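Local structure of Exo-alpha-sialidase (Clostridium perfringens, 2VO8) at residues 60-70 with 79-90. The protein is a family 33 glycoside hydrolase whose cohesin module, the part described here, probably binds dockerin partners to assemble toxin complexes. Numbering follows the deposited sequence.
Sequences ITSFNDSLFVK and VRILVASLGNEI
The antiparallel hairpin of strands 67-75 and 78-85, part of the cohesin beta-sandwich, pairs Phe-68 with Ala-84 and Lys-70 with Leu-82 through reciprocal backbone bonds. Phe-68 N gives to Ala-84 O at 2.9 Å, and Leu-82 N to Lys-70 O at 2.8 Å, nearly straight at 173°. Beyond the last bridge, Leu-86 N still reaches Ser-66 O (3.1 Å), which also accepts from a water held by Asn-88 N. On the exposed face the ring of Phe-68, its CG set between backbone N and carbonyl carbon (chi1 88°), lies obliquely against Ala-84, CE2 3.4 Å from CB; the Leu-86 side chain crosses that of Phe-68 at about a right angle. A second water donates to Phe-68 O and Leu-82 O. The face carrying Leu-67, Val-69 and Val-83 is largely aliphatic: the side chains of Leu-67 and Ile-90 cross at about a right angle, touching through CD2 and CD1, and Val-69 CG1 meets Ile-81 CG2 (3.7 Å). Ile-60, from strand 55-62 beside strand 95-103, reaches toward Val-79, tip to tip (CD1 to CG1 3.6 Å). Val-97 touches Ile-60 and Val-83. The hairpin therefore turns aliphatic side chains onto strands 55-62 and 95-103, while opposite, the water adds a second donor to two carbonyls already used in strand pairing and lies over one face of the Phe-68 ring.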
loop_
_atom_site.group_PDB
_atom_site.type_symbol
_atom_site.label_atom_id
_atom_site.label_comp_id
_atom_site.label_asym_id
_atom_site.label_seq_id
_atom_site.Cartn_x
_atom_site.Cartn_y
_atom_site.Cartn_z
ATOM N N ILE A 60 1.321 9.528 3.825
ATOM C CA ILE A 60 0.655 8.224 3.753
ATOM C C ILE A 60 -0.545 8.374 4.692
ATOM O O ILE A 60 -0.388 8.696 5.868
ATOM C CB ILE A 60 1.574 7.109 4.200
ATOM C CG1 ILE A 60 2.721 6.891 3.187
ATOM C CG2 ILE A 60 0.830 5.776 4.352
ATOM C CD1 ILE A 60 3.743 5.987 3.724
ATOM N N THR A 61 -1.740 8.202 4.148
ATOM C CA THR A 61 -2.952 8.370 4.941
ATOM C C THR A 61 -3.958 7.243 4.760
ATOM O O THR A 61 -3.906 6.422 3.819
ATOM C CB THR A 61 -3.659 9.681 4.581
ATOM O OG1 THR A 61 -3.992 9.667 3.209
ATOM C CG2 THR A 61 -2.738 10.926 4.866
ATOM N N SER A 62 -4.905 7.196 5.676
ATOM C CA SER A 62 -5.968 6.189 5.561
ATOM C C SER A 62 -6.894 6.482 4.395
ATOM O O SER A 62 -7.161 7.636 4.022
ATOM C CB SER A 62 -6.752 6.125 6.887
ATOM O OG SER A 62 -7.448 7.326 7.042
ATOM N N PHE A 63 -7.411 5.405 3.783
ATOM C CA PHE A 63 -8.279 5.556 2.636
ATOM C C PHE A 63 -9.644 6.112 3.055
ATOM O O PHE A 63 -10.326 6.762 2.266
ATOM C CB PHE A 63 -8.382 4.244 1.842
ATOM C CG PHE A 63 -9.071 4.392 0.521
ATOM C CD1 PHE A 63 -8.375 4.825 -0.599
ATOM C CD2 PHE A 63 -10.427 4.081 0.397
ATOM C CE1 PHE A 63 -9.040 4.956 -1.837
ATOM C CE2 PHE A 63 -11.072 4.202 -0.813
ATOM C CZ PHE A 63 -10.381 4.645 -1.936
ATOM N N ASN A 64 -9.994 5.906 4.330
ATOM C CA ASN A 64 -11.154 6.545 4.938
ATOM C C ASN A 64 -10.987 6.606 6.464
ATOM O O ASN A 64 -10.032 6.048 7.056
ATOM C CB ASN A 64 -12.456 5.817 4.551
ATOM C CG ASN A 64 -12.497 4.397 5.067
ATOM O OD1 ASN A 64 -12.118 4.121 6.204
ATOM N ND2 ASN A 64 -12.954 3.469 4.220
ATOM N N ASP A 65 -11.939 7.278 7.101
ATOM C CA ASP A 65 -11.831 7.585 8.519
ATOM C C ASP A 65 -12.399 6.493 9.454
ATOM O O ASP A 65 -12.585 6.735 10.651
ATOM C CB ASP A 65 -12.436 8.980 8.785
ATOM C CG ASP A 65 -13.939 9.011 8.608
ATOM O OD1 ASP A 65 -14.505 7.951 8.235
ATOM O OD2 ASP A 65 -14.557 10.098 8.842
ATOM N N SER A 66 -12.612 5.279 8.933
ATOM C CA SER A 66 -12.870 4.109 9.790
ATOM C C SER A 66 -11.627 3.279 10.107
ATOM O O SER A 66 -11.712 2.246 10.782
ATOM C CB SER A 66 -13.938 3.204 9.170
ATOM O OG SER A 66 -13.435 2.522 8.039
ATOM N N LEU A 67 -10.478 3.753 9.629
ATOM C CA LEU A 67 -9.181 3.126 9.834
ATOM C C LEU A 67 -8.223 4.190 10.318
ATOM O O LEU A 67 -8.482 5.366 10.136
ATOM C CB LEU A 67 -8.635 2.583 8.500
ATOM C CG LEU A 67 -9.568 1.735 7.615
ATOM C CD1 LEU A 67 -9.162 1.854 6.118
ATOM C CD2 LEU A 67 -9.567 0.303 8.058
ATOM N N PHE A 68 -7.139 3.775 10.944
ATOM C CA PHE A 68 -5.969 4.655 11.116
ATOM C C PHE A 68 -4.674 3.974 10.632
ATOM O O PHE A 68 -4.470 2.743 10.761
ATOM C CB PHE A 68 -5.852 5.231 12.547
ATOM C CG PHE A 68 -5.100 4.371 13.531
ATOM C CD1 PHE A 68 -3.836 4.771 13.994
ATOM C CD2 PHE A 68 -5.674 3.200 14.071
ATOM C CE1 PHE A 68 -3.131 4.031 14.936
ATOM C CE2 PHE A 68 -4.965 2.431 15.003
ATOM C CZ PHE A 68 -3.699 2.842 15.457
ATOM N N VAL A 69 -3.813 4.807 10.055
ATOM C CA VAL A 69 -2.540 4.407 9.486
ATOM C C VAL A 69 -1.379 5.034 10.281
ATOM O O VAL A 69 -1.444 6.215 10.716
ATOM C CB VAL A 69 -2.480 4.783 7.972
ATOM C CG1 VAL A 69 -1.220 4.281 7.335
ATOM C CG2 VAL A 69 -3.712 4.197 7.208
ATOM N N LYS A 70 -0.376 4.215 10.544
ATOM C CA LYS A 70 0.913 4.639 11.036
ATOM C C LYS A 70 1.959 4.102 10.070
ATOM O O LYS A 70 1.821 2.978 9.566
ATOM C CB LYS A 70 1.187 4.068 12.438
ATOM C CG LYS A 70 0.282 4.635 13.581
ATOM C CD LYS A 70 0.488 6.160 13.787
ATOM C CE LYS A 70 -0.467 6.742 14.848
ATOM N NZ LYS A 70 -0.182 8.183 15.174
ATOM N N VAL A 79 9.041 1.358 3.412
ATOM C CA VAL A 79 8.126 2.040 4.347
ATOM C C VAL A 79 7.213 0.992 5.004
ATOM O O VAL A 79 6.427 0.313 4.324
ATOM C CB VAL A 79 7.264 3.099 3.679
ATOM C CG1 VAL A 79 6.485 3.965 4.766
ATOM C CG2 VAL A 79 8.070 4.001 2.742
ATOM N N ARG A 80 7.343 0.886 6.318
ATOM C CA ARG A 80 6.480 0.035 7.123
ATOM C C ARG A 80 5.176 0.771 7.366
ATOM O O ARG A 80 5.187 1.884 7.887
ATOM C CB ARG A 80 7.147 -0.329 8.445
ATOM C CG ARG A 80 6.246 -1.219 9.275
ATOM C CD ARG A 80 7.000 -1.920 10.376
ATOM N NE ARG A 80 7.326 -1.024 11.491
ATOM C CZ ARG A 80 8.561 -0.682 11.887
ATOM N NH1 ARG A 80 9.656 -1.144 11.261
ATOM N NH2 ARG A 80 8.714 0.143 12.919
ATOM N N ILE A 81 4.068 0.145 6.999
ATOM C CA ILE A 81 2.730 0.740 7.052
ATOM C C ILE A 81 1.816 -0.194 7.843
ATOM O O ILE A 81 1.671 -1.377 7.489
ATOM C CB ILE A 81 2.134 0.994 5.681
ATOM C CG1 ILE A 81 3.084 1.862 4.833
ATOM C CG2 ILE A 81 0.702 1.576 5.797
ATOM C CD1 ILE A 81 2.557 2.171 3.558
ATOM N N LEU A 82 1.285 0.332 8.963
ATOM C CA LEU A 82 0.340 -0.411 9.816
ATOM C C LEU A 82 -1.006 0.263 9.664
ATOM O O LEU A 82 -1.118 1.486 9.938
ATOM C CB LEU A 82 0.776 -0.360 11.289
ATOM C CG LEU A 82 2.158 -0.918 11.629
ATOM C CD1 LEU A 82 2.518 -0.819 13.146
ATOM C CD2 LEU A 82 2.269 -2.354 11.182
ATOM N N VAL A 83 -2.012 -0.509 9.229
ATOM C CA VAL A 83 -3.403 -0.080 9.064
ATOM C C VAL A 83 -4.203 -0.808 10.158
ATOM O O VAL A 83 -4.094 -2.012 10.295
ATOM C CB VAL A 83 -4.127 -0.549 7.750
ATOM C CG1 VAL A 83 -5.355 0.303 7.517
ATOM C CG2 VAL A 83 -3.245 -0.598 6.492
ATOM N N ALA A 84 -5.018 -0.087 10.918
ATOM C CA ALA A 84 -5.844 -0.735 11.971
ATOM C C ALA A 84 -7.265 -0.200 11.942
ATOM O O ALA A 84 -7.527 0.999 11.731
ATOM C CB ALA A 84 -5.212 -0.577 13.356
ATOM N N SER A 85 -8.217 -1.115 12.150
ATOM C CA SER A 85 -9.600 -0.750 12.262
ATOM C C SER A 85 -9.795 0.076 13.538
ATOM O O SER A 85 -9.150 -0.193 14.549
ATOM C CB SER A 85 -10.467 -2.005 12.401
ATOM O OG SER A 85 -11.825 -1.638 12.377
ATOM N N LEU A 86 -10.733 1.000 13.478
ATOM C CA LEU A 86 -11.140 1.759 14.639
ATOM C C LEU A 86 -12.315 1.080 15.368
ATOM O O LEU A 86 -12.789 1.568 16.415
ATOM C CB LEU A 86 -11.514 3.177 14.199
ATOM C CG LEU A 86 -10.313 3.994 13.721
ATOM C CD1 LEU A 86 -10.778 5.396 13.321
ATOM C CD2 LEU A 86 -9.176 4.077 14.707
ATOM N N GLY A 87 -12.808 -0.024 14.810
ATOM C CA GLY A 87 -13.928 -0.725 15.430
ATOM C C GLY A 87 -14.431 -1.888 14.619
ATOM O O GLY A 87 -14.254 -3.025 15.046
ATOM N N ASN A 88 -15.008 -1.590 13.448
ATOM C CA ASN A 88 -15.637 -2.619 12.581
ATOM C C ASN A 88 -14.614 -3.513 11.876
ATOM O O ASN A 88 -13.465 -3.108 11.562
ATOM C CB ASN A 88 -16.442 -1.964 11.458
ATOM C CG ASN A 88 -17.489 -0.973 11.956
ATOM O OD1 ASN A 88 -18.413 -1.354 12.650
ATOM N ND2 ASN A 88 -17.327 0.304 11.600
ATOM N N GLU A 89 -15.080 -4.703 11.531
ATOM C CA GLU A 89 -14.381 -5.552 10.581
ATOM C C GLU A 89 -14.131 -4.811 9.247
ATOM O O GLU A 89 -14.994 -4.097 8.744
ATOM C CB GLU A 89 -15.253 -6.797 10.324
ATOM C CG GLU A 89 -14.480 -7.941 9.843
ATOM C CD GLU A 89 -15.386 -9.124 9.485
ATOM O OE1 GLU A 89 -16.467 -9.318 10.137
ATOM O OE2 GLU A 89 -15.020 -9.822 8.543
ATOM N N ILE A 90 -12.941 -5.021 8.700
ATOM C CA ILE A 90 -12.468 -4.430 7.459
ATOM C C ILE A 90 -13.094 -5.248 6.332
ATOM O O ILE A 90 -13.014 -6.428 6.341
ATOM C CB ILE A 90 -10.889 -4.449 7.445
ATOM C CG1 ILE A 90 -10.361 -3.384 8.430
ATOM C CG2 ILE A 90 -10.310 -4.192 6.052
ATOM C CD1 ILE A 90 -8.880 -3.268 8.542
HETATM O O HOH W 1 -13.885 0.844 11.856
HETATM O O HOH W 2 -2.396 1.803 12.465
#